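Local coordinates for adhesin (Streptococcus sanguinis SK1 = NCTC 7863, PDB 6VT2), which probably anchors the bacterium to host surfaces by binding sialoglycans through tandem Siglec-like modules, each followed by an atypical Rib domain, at residues 322-327 against 391-396; 327-332 against 362-367. All blocks are in the same frame, centred on the assembly; numbering follows the deposited sequence.

Contact 1: 322-327 against 391-396; sequences NQTDKY and SRDTIT. With CA (calcium ion), chain G.
S391 meets the turn at Q323 and T324 in a calcium-bound junction, where the loop after strand 314-321, at the meeting of the second Siglec-like module and the atypical Rib domain, is tied to the edge strand 392-395. The hydroxyl of S391 stands anti to its own backbone N (chi1 -173°), and its OG accepts a hydrogen bond from T324 N at 3.1 Å with an N-H...O angle of 149°. The same OG is also hydrogen-bonded to D384, whose carboxylate takes the N-H of Q323 as well, so serine and aspartate together hold the start of the turn. The S391 CB packs against the CB of N322.

R392 contributes its backbone, while its guanidinium runs off to a salt bridge with D385. T324 OG1 donates its proton to R392 O over 2.7 Å, approaching from above the carbonyl plane, 58° out of it. Through the same oxygen T324 OG1 binds the calcium, 2.6 Å away.

D393 points its CB toward the turn and binds calcium through both carboxylate oxygens, with OD2 further held by the hydroxyl of Y382. The turn answers with three ligands, T324 O, T324 OG1 and Y327 O, and three waters bring the coordination to eight. Oxygens of the two segments are thus drawn close round the ion without bonding each other: D393 OD1 lies 2.9 Å from T324 OG1, and D393 OD2 comes within 3.1 Å of Y327 O.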
loop_
_atom_site.group_PDB
_atom_site.type_symbol
_atom_site.label_atom_id
_atom_site.label_comp_id
_atom_site.label_asym_id
_atom_site.label_seq_id
_atom_site.Cartn_x
_atom_site.Cartn_y
_atom_site.Cartn_z
ATOM N N ASN A 322 35.959 13.560 12.758
ATOM C CA ASN A 322 36.751 14.560 12.078
ATOM C C ASN A 322 36.662 14.320 10.595
ATOM O O ASN A 322 36.611 13.172 10.140
ATOM C CB ASN A 322 38.204 14.466 12.496
ATOM C CG ASN A 322 38.421 14.793 13.915
ATOM O OD1 ASN A 322 37.945 15.807 14.423
ATOM N ND2 ASN A 322 39.132 13.945 14.594
ATOM N N GLN A 323 36.776 15.387 9.833
ATOM C CA GLN A 323 36.770 15.235 8.382
ATOM C C GLN A 323 37.877 14.345 7.861
ATOM O O GLN A 323 37.681 13.671 6.834
ATOM C CB GLN A 323 36.842 16.604 7.709
ATOM C CG GLN A 323 35.505 17.294 7.808
ATOM C CD GLN A 323 35.478 18.612 7.116
ATOM O OE1 GLN A 323 36.223 18.829 6.106
ATOM N NE2 GLN A 323 34.688 19.540 7.642
ATOM N N THR A 324 39.010 14.340 8.517
ATOM C CA THR A 324 40.065 13.486 8.032
ATOM C C THR A 324 39.632 12.040 8.035
ATOM O O THR A 324 40.192 11.251 7.282
ATOM C CB THR A 324 41.351 13.711 8.817
ATOM O OG1 THR A 324 42.353 12.915 8.168
ATOM C CG2 THR A 324 41.240 13.291 10.252
ATOM N N ASP A 325 38.617 11.675 8.822
ATOM C CA ASP A 325 38.173 10.305 8.827
ATOM C C ASP A 325 37.468 9.922 7.532
ATOM O O ASP A 325 37.365 8.726 7.232
ATOM C CB ASP A 325 37.243 10.077 10.015
ATOM C CG ASP A 325 37.907 10.124 11.320
ATOM O OD1 ASP A 325 39.123 10.327 11.386
ATOM O OD2 ASP A 325 37.166 10.010 12.341
ATOM N N LYS A 326 36.981 10.877 6.746
ATOM C CA LYS A 326 36.380 10.505 5.480
ATOM C C LYS A 326 37.154 10.890 4.248
ATOM O O LYS A 326 36.725 10.529 3.164
ATOM C CB LYS A 326 34.977 11.082 5.356
ATOM C CG LYS A 326 34.957 12.528 5.377
ATOM C CD LYS A 326 33.482 13.066 5.030
ATOM C CE LYS A 326 33.122 13.003 3.627
ATOM N NZ LYS A 326 31.868 13.746 3.307
ATOM N N TYR A 327 38.215 11.657 4.365
ATOM C CA TYR A 327 39.005 12.092 3.227
ATOM C C TYR A 327 40.372 11.450 3.256
ATOM O O TYR A 327 41.021 11.414 4.295
ATOM C CB TYR A 327 39.213 13.639 3.270
ATOM C CG TYR A 327 37.904 14.332 3.033
ATOM C CD1 TYR A 327 37.215 14.159 1.835
ATOM C CD2 TYR A 327 37.340 15.143 3.991
ATOM C CE1 TYR A 327 35.997 14.749 1.623
ATOM C CE2 TYR A 327 36.123 15.706 3.801
ATOM C CZ TYR A 327 35.452 15.535 2.610
ATOM O OH TYR A 327 34.204 16.111 2.383
ATOM N N SER A 391 42.259 17.724 12.644
ATOM C CA SER A 391 41.688 17.051 11.501
ATOM C C SER A 391 42.626 17.282 10.335
ATOM O O SER A 391 42.528 18.302 9.638
ATOM C CB SER A 391 40.298 17.589 11.221
ATOM O OG SER A 391 39.684 16.837 10.211
ATOM N N ARG A 392 43.490 16.296 10.114
ATOM C CA ARG A 392 44.641 16.503 9.243
ATOM C C ARG A 392 45.014 15.191 8.589
ATOM O O ARG A 392 44.619 14.107 9.046
ATOM C CB ARG A 392 45.836 17.046 10.034
ATOM C CG ARG A 392 45.577 18.372 10.649
ATOM C CD ARG A 392 46.839 18.909 11.385
ATOM N NE ARG A 392 46.434 20.130 11.998
ATOM C CZ ARG A 392 47.183 21.200 12.160
ATOM N NH1 ARG A 392 48.468 21.172 11.776
ATOM N NH2 ARG A 392 46.658 22.276 12.673
ATOM N N ASP A 393 45.800 15.302 7.509
ATOM C CA ASP A 393 46.441 14.166 6.884
ATOM C C ASP A 393 47.847 14.629 6.576
ATOM O O ASP A 393 48.124 15.829 6.560
ATOM C CB ASP A 393 45.726 13.690 5.635
ATOM C CG ASP A 393 44.526 12.796 5.927
ATOM O OD1 ASP A 393 44.669 11.901 6.764
ATOM O OD2 ASP A 393 43.487 12.929 5.284
ATOM N N THR A 394 48.737 13.673 6.378
ATOM C CA THR A 394 50.111 13.956 5.990
ATOM C C THR A 394 50.390 13.240 4.686
ATOM O O THR A 394 50.069 12.054 4.537
ATOM C CB THR A 394 51.087 13.497 7.052
ATOM O OG1 THR A 394 50.856 14.207 8.266
ATOM C CG2 THR A 394 52.560 13.792 6.537
ATOM N N ILE A 395 50.937 13.943 3.722
ATOM C CA ILE A 395 51.491 13.271 2.525
ATOM C C ILE A 395 53.008 13.259 2.748
ATOM O O ILE A 395 53.566 14.299 2.879
ATOM C CB ILE A 395 51.124 14.018 1.267
ATOM C CG1 ILE A 395 49.616 14.232 1.172
ATOM C CG2 ILE A 395 51.697 13.376 0.039
ATOM C CD1 ILE A 395 49.220 15.104 0.061
ATOM N N THR A 396 53.614 12.096 2.750
ATOM C CA THR A 396 55.043 11.990 3.076
ATOM C C THR A 396 55.910 12.512 1.937
ATOM O O THR A 396 55.492 12.512 0.851
ATOM C CB THR A 396 55.366 10.558 3.487
ATOM O OG1 THR A 396 54.970 9.730 2.408
ATOM C CG2 THR A 396 54.637 10.169 4.739
HETATM CA CA CA G . 42.346 11.044 6.296
HETATM O O HOH W 1 41.382 8.817 5.720
HETATM O O HOH W 2 42.910 9.724 8.238
HETATM O O HOH W 3 43.758 9.703 4.983
#

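Contact 2: 327-332 against 362-367; sequences YTPNNP and GNLPNN. With CA (calcium ion), chain G.
P365 lies over one face of the Y327 ring, its CD 3.6 Å from the ring centroid and only 7° off the normal, a CH-pi contact between two loops: the one before strand 336-338 and the one following helix 346-360 of the atypical Rib domain. The pyrrolidine CG reaches on toward CE2 and CZ. The ring is also fixed at its far end, where the phenolic hydroxyl bonds to E220 of the Siglec-like module.

Apolar packing continues with L364, whose two methyls divide the work: CD2 sits 3.7 Å from Y327 CB, while CD1 touches P329 CB more loosely.

Among polar contacts, N363 is central. With its CG anti to the backbone N (chi1 175°), its ND2 donates to T328 O at 3.0 Å in a nearly straight bond (173°), the acceptor lying in the amide plane; N360 OD1 receives a further bond from this ND2. The other end of the amide, OD1, accepts from water 4, which in turn takes the N-H of T328. N363 therefore serves both the N-H and C=O of one residue, directly and through water, holding the backbone just beyond the calcium ligand Y327 O in an extended course.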
loop_
_atom_site.group_PDB
_atom_site.type_symbol
_atom_site.label_atom_id
_atom_site.label_comp_id
_atom_site.label_asym_id
_atom_site.label_seq_id
_atom_site.Cartn_x
_atom_site.Cartn_y
_atom_site.Cartn_z
ATOM N N TYR A 327 38.215 11.657 4.365
ATOM C CA TYR A 327 39.005 12.092 3.227
ATOM C C TYR A 327 40.372 11.450 3.256
ATOM O O TYR A 327 41.021 11.414 4.295
ATOM C CB TYR A 327 39.213 13.639 3.270
ATOM C CG TYR A 327 37.904 14.332 3.033
ATOM C CD1 TYR A 327 37.215 14.159 1.835
ATOM C CD2 TYR A 327 37.340 15.143 3.991
ATOM C CE1 TYR A 327 35.997 14.749 1.623
ATOM C CE2 TYR A 327 36.123 15.706 3.801
ATOM C CZ TYR A 327 35.452 15.535 2.610
ATOM O OH TYR A 327 34.204 16.111 2.383
ATOM N N THR A 328 40.843 11.027 2.086
ATOM C CA THR A 328 42.206 10.547 1.901
ATOM C C THR A 328 42.803 11.341 0.754
ATOM O O THR A 328 42.266 11.266 -0.368
ATOM C CB THR A 328 42.186 9.069 1.564
ATOM O OG1 THR A 328 41.632 8.376 2.681
ATOM C CG2 THR A 328 43.579 8.564 1.329
ATOM N N PRO A 329 43.885 12.091 0.999
ATOM C CA PRO A 329 44.536 12.810 -0.096
ATOM C C PRO A 329 45.049 11.872 -1.173
ATOM O O PRO A 329 45.554 10.786 -0.886
ATOM C CB PRO A 329 45.674 13.567 0.591
ATOM C CG PRO A 329 45.290 13.589 2.021
ATOM C CD PRO A 329 44.499 12.386 2.309
ATOM N N ASN A 330 44.939 12.350 -2.414
ATOM C CA ASN A 330 45.679 11.806 -3.550
ATOM C C ASN A 330 47.078 12.369 -3.571
ATOM O O ASN A 330 47.305 13.524 -3.215
ATOM C CB ASN A 330 44.997 12.149 -4.854
ATOM C CG ASN A 330 43.603 11.512 -4.950
ATOM O OD1 ASN A 330 43.362 10.430 -4.425
ATOM N ND2 ASN A 330 42.710 12.201 -5.558
ATOM N N ASN A 331 48.015 11.513 -3.945
ATOM C CA ASN A 331 49.380 11.939 -4.091
ATOM C C ASN A 331 49.548 12.727 -5.366
ATOM O O ASN A 331 48.786 12.564 -6.309
ATOM C CB ASN A 331 50.272 10.720 -4.107
ATOM C CG ASN A 331 50.182 9.953 -2.836
ATOM O OD1 ASN A 331 50.027 8.717 -2.821
ATOM N ND2 ASN A 331 50.262 10.653 -1.752
ATOM N N PRO A 332 50.560 13.572 -5.436
ATOM C CA PRO A 332 50.815 14.313 -6.678
ATOM C C PRO A 332 51.240 13.406 -7.819
ATOM O O PRO A 332 51.780 12.318 -7.621
ATOM C CB PRO A 332 51.939 15.278 -6.297
ATOM C CG PRO A 332 52.542 14.731 -5.162
ATOM C CD PRO A 332 51.511 13.916 -4.373
ATOM N N GLY A 362 38.132 18.023 -6.459
ATOM C CA GLY A 362 37.112 17.009 -6.592
ATOM C C GLY A 362 37.183 15.879 -5.597
ATOM O O GLY A 362 36.241 15.078 -5.537
ATOM N N ASN A 363 38.242 15.813 -4.786
ATOM C CA ASN A 363 38.405 14.795 -3.770
ATOM C C ASN A 363 38.323 15.386 -2.374
ATOM O O ASN A 363 37.443 15.034 -1.612
ATOM C CB ASN A 363 39.752 14.111 -3.980
ATOM C CG ASN A 363 40.067 13.122 -2.912
ATOM O OD1 ASN A 363 39.201 12.374 -2.469
ATOM N ND2 ASN A 363 41.306 13.137 -2.438
ATOM N N LEU A 364 39.222 16.265 -2.030
ATOM C CA LEU A 364 39.214 16.934 -0.739
ATOM C C LEU A 364 38.337 18.157 -0.796
ATOM O O LEU A 364 38.040 18.649 -1.875
ATOM C CB LEU A 364 40.625 17.337 -0.371
ATOM C CG LEU A 364 41.619 16.190 -0.379
ATOM C CD1 LEU A 364 42.992 16.684 0.015
ATOM C CD2 LEU A 364 41.130 15.089 0.463
ATOM N N PRO A 365 37.952 18.677 0.368
ATOM C CA PRO A 365 37.185 19.917 0.413
ATOM C C PRO A 365 37.907 21.012 -0.331
ATOM O O PRO A 365 39.134 21.070 -0.335
ATOM C CB PRO A 365 37.055 20.205 1.906
ATOM C CG PRO A 365 37.129 18.874 2.526
ATOM C CD PRO A 365 38.124 18.088 1.707
ATOM N N ASN A 366 37.126 21.871 -0.969
ATOM C CA ASN A 366 37.712 22.971 -1.691
ATOM C C ASN A 366 38.388 23.947 -0.759
ATOM O O ASN A 366 39.172 24.775 -1.239
ATOM C CB ASN A 366 36.675 23.708 -2.496
ATOM C CG ASN A 366 36.059 22.855 -3.602
ATOM O OD1 ASN A 366 36.713 22.045 -4.240
ATOM N ND2 ASN A 366 34.811 23.022 -3.806
ATOM N N ASN A 367 38.087 23.868 0.553
ATOM C CA ASN A 367 38.710 24.753 1.554
ATOM C C ASN A 367 39.684 23.998 2.461
ATOM O O ASN A 367 39.907 24.390 3.546
ATOM C CB ASN A 367 37.688 25.569 2.327
ATOM C CG ASN A 367 36.728 24.731 3.118
ATOM O OD1 ASN A 367 36.512 23.611 2.781
ATOM N ND2 ASN A 367 36.107 25.329 4.096
HETATM CA CA CA G . 42.346 11.044 6.296
HETATM O O HOH W 4 38.989 11.151 -0.011
HETATM O O HOH W 1 41.382 8.817 5.720
HETATM O O HOH W 2 42.910 9.724 8.238
HETATM O O HOH W 3 43.758 9.703 4.983
#

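In the fold
The two contacts share Y327 and have centres about 9 Å apart; along the chain, contact 2 is nested within the loop closed by contact 1. The calcium and its three waters are common to both. P329 joins them too, its CD lying 3.2 Å from D393 OD2 and its CB 3.9 Å from I395 CD1. Water 1 on the metal is also hydrogen-bonded to T328 OG1, at 3.1 Å. The N322 side chain lies about 12 Å from the bound sialic acid, and no residue of either contact is among those lining the glycan pocket. With ligands from the loop after strand 314-321 and from strand 392-395, the calcium bridges the Siglec-like module and the Rib domain where they meet.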